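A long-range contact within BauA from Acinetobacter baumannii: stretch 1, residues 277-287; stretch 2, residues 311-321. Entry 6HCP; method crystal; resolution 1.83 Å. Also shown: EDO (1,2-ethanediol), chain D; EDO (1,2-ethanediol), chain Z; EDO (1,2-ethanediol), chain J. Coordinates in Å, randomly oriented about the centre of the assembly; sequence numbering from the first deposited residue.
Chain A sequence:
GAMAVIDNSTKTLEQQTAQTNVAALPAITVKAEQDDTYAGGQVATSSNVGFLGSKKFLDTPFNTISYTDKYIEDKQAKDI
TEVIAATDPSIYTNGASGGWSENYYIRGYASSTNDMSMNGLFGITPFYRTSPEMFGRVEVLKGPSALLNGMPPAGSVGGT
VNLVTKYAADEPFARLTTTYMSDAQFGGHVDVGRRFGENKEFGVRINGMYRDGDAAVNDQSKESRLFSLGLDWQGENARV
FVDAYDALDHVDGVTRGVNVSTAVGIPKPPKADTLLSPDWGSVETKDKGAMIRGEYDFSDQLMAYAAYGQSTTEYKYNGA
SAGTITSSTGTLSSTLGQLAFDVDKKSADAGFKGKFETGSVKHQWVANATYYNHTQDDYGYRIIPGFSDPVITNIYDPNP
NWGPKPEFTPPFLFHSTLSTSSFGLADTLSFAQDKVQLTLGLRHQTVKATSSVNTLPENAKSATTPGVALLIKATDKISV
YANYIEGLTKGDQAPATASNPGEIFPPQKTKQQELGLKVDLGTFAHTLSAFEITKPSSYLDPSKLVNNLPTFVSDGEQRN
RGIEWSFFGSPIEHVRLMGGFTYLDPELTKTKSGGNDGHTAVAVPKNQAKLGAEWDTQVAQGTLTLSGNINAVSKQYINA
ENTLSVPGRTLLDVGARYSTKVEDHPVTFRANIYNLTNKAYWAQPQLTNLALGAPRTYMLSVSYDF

Stretch 1 (277-287) SPDWGSVETKD
Stretch 2 (311-321) STTEYKYNGAS

The strand beginning at 282 and the strand that runs through 311 towards 318 are neighbours in BauA and run antiparallel, their axes 172° apart in direction and 4.7 Å apart at closest approach. Backbone torsions are extended throughout, with phi from about -155° to -110° and psi from 114° to 160°. Register is fixed by pairing Ser282 with Asn318, Val283 with Tyr317, Glu284 with Lys316, Thr285 with Tyr315, Lys286 with Glu314 and Asp287 with Thr313. The first, third and fifth of these are hydrogen-bonded pairs, with their CA atoms further apart; the others draw in closer, Val283 CA lying 4.4 Å from Tyr317 CA. Each hydrogen-bonded pair forms two bonds: Ser282 N to Asn318 O (2.8 Å) and Asn318 N to Ser282 O (2.9 Å); Glu284 N to Lys316 O and Lys316 N to Glu284 O (both 2.9 Å); Lys286 N to Glu314 O (2.9 Å) and Glu314 N to Lys286 O (2.8 Å).

The residues covering most surface, Glu314, Asn318, Lys286 and Glu284, all lie on one face, together with Ser282 and Lys316. Glu314, Lys286, Glu284 and Lys316 are long, charged chains, suited to a partly exposed surface because their methylene groups cover a neighbour; waters take up the ends of Glu314, Lys286 and Glu284. Glu314 (chi1 m, chi2 t, chi3 3°) lies beside Lys286 (m, t, t, t), with Lys286 CD 4.1 Å from Glu314 OE1. A water links their ends, donating to Glu314 OE1 at 2.8 Å and accepting a weak bond from Lys286 NZ at 3.3 Å. Glu284 (t, t, chi3 72°) sets OE1 4.0 Å from CD of Lys316, whose rotamer is m, t, t, p. Asn318 (chi1 t, chi2 23°) is buried, which an amide tolerates when satisfied: OD1 and ND2 both bond elsewhere in the structure. Opposite it, Ser282 (p) is small, and its OG hydrogen-bonds O1 of the chain D ethanediol at 2.7 Å.

The other face carries Val283, Thr285, Asp287, Thr313, Tyr315 and Tyr317, all buried. Val283 (p) offers a branched apolar surface to two aromatic rings: its CG2 is 3.4 Å from Tyr315 CE1, and its CB is 4.1 Å from Tyr317 CD2. Both tyrosines have chi1 t, with chi2 86° for Tyr315 and -81° for Tyr317. Thr285 (m) brings CG2 to 3.8 Å from CG2 of Thr313 (m). Buried Asp287 (m, chi2 -83°) gains a polar partner in Thr313, whose OG1 donates to Asp287 OD1 at 2.7 Å.

Before the first strand, a type I turn from Pro278 to Gly281 is closed by Gly281 N to Pro278 O at 3.0 Å. Trp280 (p, chi2 -108°) reaches back so that CZ3 lies 3.6 Å from Gly319 CA. Glycine suits 319 because a CB would crowd Tyr317 OH, which donates to Ala320 O at 2.6 Å. Pro278 CD packs 3.6 Å from Ala320 CB. In all, 743 Å² is buried.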

# COMPACT_ATOMS: atom_id res chain seq x y z
N SER A 277 5.75 -24.04 3.00
CA SER A 277 6.04 -25.34 2.43
C SER A 277 7.28 -25.20 1.55
O SER A 277 7.63 -24.09 1.15
CB SER A 277 4.83 -25.85 1.62
OG SER A 277 3.65 -25.90 2.43
N PRO A 278 7.92 -26.31 1.13
CA PRO A 278 9.15 -26.23 0.34
C PRO A 278 9.00 -25.37 -0.93
O PRO A 278 8.07 -25.55 -1.70
CB PRO A 278 9.45 -27.70 -0.02
CG PRO A 278 8.80 -28.51 1.09
CD PRO A 278 7.61 -27.69 1.55
N ASP A 279 9.99 -24.49 -1.16
CA ASP A 279 10.01 -23.64 -2.34
C ASP A 279 10.09 -24.52 -3.59
O ASP A 279 9.49 -24.17 -4.60
CB ASP A 279 11.12 -22.57 -2.29
CG ASP A 279 12.49 -23.03 -1.82
OD1 ASP A 279 12.79 -24.24 -1.98
OD2 ASP A 279 13.27 -22.17 -1.32
N TRP A 280 10.69 -25.70 -3.47
CA TRP A 280 10.83 -26.61 -4.62
C TRP A 280 9.58 -27.49 -4.83
O TRP A 280 9.49 -28.19 -5.83
CB TRP A 280 12.08 -27.47 -4.49
CG TRP A 280 12.23 -28.21 -3.20
CD1 TRP A 280 13.11 -27.93 -2.19
CD2 TRP A 280 11.53 -29.41 -2.79
NE1 TRP A 280 12.99 -28.85 -1.19
CE2 TRP A 280 12.05 -29.79 -1.54
CE3 TRP A 280 10.57 -30.23 -3.39
CZ2 TRP A 280 11.61 -30.91 -0.85
CZ3 TRP A 280 10.12 -31.33 -2.71
CH2 TRP A 280 10.64 -31.68 -1.47
N GLY A 281 8.64 -27.47 -3.87
CA GLY A 281 7.45 -28.35 -3.94
C GLY A 281 6.55 -27.97 -5.09
O GLY A 281 6.44 -26.78 -5.43
N SER A 282 5.93 -28.95 -5.75
CA SER A 282 5.07 -28.63 -6.86
C SER A 282 3.91 -29.63 -6.95
O SER A 282 4.00 -30.79 -6.50
CB SER A 282 5.82 -28.54 -8.16
OG SER A 282 6.35 -29.78 -8.51
N VAL A 283 2.85 -29.15 -7.58
CA VAL A 283 1.69 -29.95 -7.87
C VAL A 283 1.33 -29.69 -9.32
O VAL A 283 1.42 -28.54 -9.81
CB VAL A 283 0.51 -29.64 -6.93
CG1 VAL A 283 -0.04 -28.24 -7.17
CG2 VAL A 283 -0.61 -30.68 -7.08
N GLU A 284 0.85 -30.73 -10.00
CA GLU A 284 0.35 -30.58 -11.36
C GLU A 284 -0.86 -31.48 -11.54
O GLU A 284 -0.78 -32.67 -11.17
CB GLU A 284 1.43 -30.97 -12.37
CG GLU A 284 0.94 -31.02 -13.80
CD GLU A 284 1.93 -31.67 -14.76
OE1 GLU A 284 2.11 -32.92 -14.70
OE2 GLU A 284 2.55 -30.92 -15.52
N THR A 285 -1.95 -30.93 -12.08
CA THR A 285 -3.13 -31.72 -12.44
C THR A 285 -3.45 -31.46 -13.91
O THR A 285 -3.56 -30.32 -14.34
CB THR A 285 -4.32 -31.42 -11.53
OG1 THR A 285 -3.90 -31.49 -10.17
CG2 THR A 285 -5.45 -32.41 -11.70
N LYS A 286 -3.59 -32.55 -14.66
CA LYS A 286 -4.10 -32.50 -16.01
C LYS A 286 -5.48 -33.14 -16.02
O LYS A 286 -5.63 -34.27 -15.57
CB LYS A 286 -3.16 -33.26 -16.96
CG LYS A 286 -1.78 -32.67 -17.15
CD LYS A 286 -0.91 -33.48 -18.11
CE LYS A 286 0.50 -32.95 -18.22
NZ LYS A 286 1.40 -33.90 -18.92
N ASP A 287 -6.46 -32.42 -16.55
CA ASP A 287 -7.82 -32.87 -16.66
C ASP A 287 -8.26 -32.75 -18.11
O ASP A 287 -8.04 -31.73 -18.76
CB ASP A 287 -8.76 -32.05 -15.78
CG ASP A 287 -8.54 -32.29 -14.29
OD1 ASP A 287 -9.09 -33.29 -13.76
OD2 ASP A 287 -7.78 -31.51 -13.68
N SER A 311 -14.01 -38.38 -18.43
CA SER A 311 -12.93 -37.50 -18.14
C SER A 311 -11.77 -38.32 -17.61
O SER A 311 -11.95 -39.44 -17.13
CB SER A 311 -13.34 -36.39 -17.18
OG SER A 311 -13.59 -36.91 -15.88
N THR A 312 -10.57 -37.73 -17.68
CA THR A 312 -9.40 -38.28 -17.09
C THR A 312 -8.70 -37.19 -16.28
O THR A 312 -8.65 -36.05 -16.70
CB THR A 312 -8.44 -38.85 -18.14
OG1 THR A 312 -8.07 -37.74 -18.95
CG2 THR A 312 -9.06 -39.95 -18.99
N THR A 313 -8.11 -37.60 -15.17
CA THR A 313 -7.31 -36.77 -14.31
C THR A 313 -5.96 -37.44 -14.12
O THR A 313 -5.89 -38.62 -13.81
CB THR A 313 -7.98 -36.59 -12.94
OG1 THR A 313 -9.22 -35.92 -13.16
CG2 THR A 313 -7.10 -35.86 -11.95
N GLU A 314 -4.88 -36.66 -14.23
CA GLU A 314 -3.56 -37.09 -13.85
C GLU A 314 -3.00 -36.08 -12.85
O GLU A 314 -2.83 -34.92 -13.22
CB GLU A 314 -2.64 -37.20 -15.08
CG GLU A 314 -3.11 -38.21 -16.11
CD GLU A 314 -2.27 -38.24 -17.38
OE1 GLU A 314 -1.26 -37.52 -17.43
OE2 GLU A 314 -2.56 -39.07 -18.25
N TYR A 315 -2.80 -36.53 -11.61
CA TYR A 315 -2.36 -35.72 -10.50
C TYR A 315 -0.96 -36.14 -10.10
O TYR A 315 -0.72 -37.32 -9.88
CB TYR A 315 -3.30 -35.87 -9.30
CG TYR A 315 -2.90 -35.09 -8.08
CD1 TYR A 315 -3.27 -33.76 -7.91
CD2 TYR A 315 -2.24 -35.71 -7.03
CE1 TYR A 315 -2.94 -33.07 -6.75
CE2 TYR A 315 -1.91 -35.03 -5.87
CZ TYR A 315 -2.24 -33.69 -5.74
OH TYR A 315 -1.93 -33.04 -4.58
N LYS A 316 -0.11 -35.15 -9.82
CA LYS A 316 1.23 -35.39 -9.32
C LYS A 316 1.59 -34.32 -8.28
O LYS A 316 1.34 -33.15 -8.48
CB LYS A 316 2.24 -35.33 -10.47
CG LYS A 316 2.09 -36.42 -11.53
CD LYS A 316 3.09 -36.23 -12.67
CE LYS A 316 3.19 -37.41 -13.60
NZ LYS A 316 1.87 -37.70 -14.20
N TYR A 317 2.20 -34.77 -7.18
CA TYR A 317 2.58 -33.90 -6.08
C TYR A 317 3.93 -34.34 -5.54
O TYR A 317 4.11 -35.49 -5.16
CB TYR A 317 1.53 -33.92 -4.95
CG TYR A 317 1.88 -33.07 -3.76
CD1 TYR A 317 2.75 -33.53 -2.79
CD2 TYR A 317 1.25 -31.86 -3.54
CE1 TYR A 317 3.05 -32.77 -1.67
CE2 TYR A 317 1.56 -31.08 -2.45
CZ TYR A 317 2.48 -31.51 -1.52
OH TYR A 317 2.77 -30.77 -0.40
N ASN A 318 4.85 -33.38 -5.43
CA ASN A 318 6.17 -33.60 -4.85
C ASN A 318 6.45 -32.45 -3.88
O ASN A 318 6.53 -31.31 -4.31
CB ASN A 318 7.23 -33.62 -5.96
CG ASN A 318 8.62 -33.98 -5.50
OD1 ASN A 318 8.80 -34.61 -4.47
ND2 ASN A 318 9.57 -33.81 -6.41
N GLY A 319 6.55 -32.74 -2.59
CA GLY A 319 6.67 -31.68 -1.61
C GLY A 319 6.56 -32.18 -0.19
O GLY A 319 6.92 -33.32 0.11
N ALA A 320 6.12 -31.30 0.71
CA ALA A 320 5.92 -31.69 2.08
C ALA A 320 4.65 -32.55 2.18
O ALA A 320 3.62 -32.21 1.57
CB ALA A 320 5.82 -30.47 2.95
N SER A 321 4.66 -33.54 3.06
CA SER A 321 3.38 -34.19 3.42
C SER A 321 2.73 -33.43 4.59
O SER A 321 1.55 -33.12 4.54
CB SER A 321 3.51 -35.66 3.69
OG SER A 321 4.54 -35.93 4.58
C1 EDO D . 4.41 -32.31 -9.95
O1 EDO D . 4.93 -31.05 -10.36
C2 EDO D . 5.43 -33.12 -9.20
O2 EDO D . 6.55 -33.41 -10.06
C1 EDO Z . -3.74 -29.27 -8.48
O1 EDO Z . -2.76 -28.92 -9.49
C2 EDO Z . -5.03 -28.55 -8.74
O2 EDO Z . -5.68 -29.12 -9.89
C1 EDO J . -4.34 -35.62 -2.15
O1 EDO J . -4.72 -36.59 -1.16
C2 EDO J . -3.48 -34.58 -1.46
O2 EDO J . -2.19 -34.47 -2.07
O HOH W 1 0.01 -34.49 -13.90
O HOH W 2 -5.86 -36.14 -17.91
O HOH W 3 0.25 -36.91 -19.75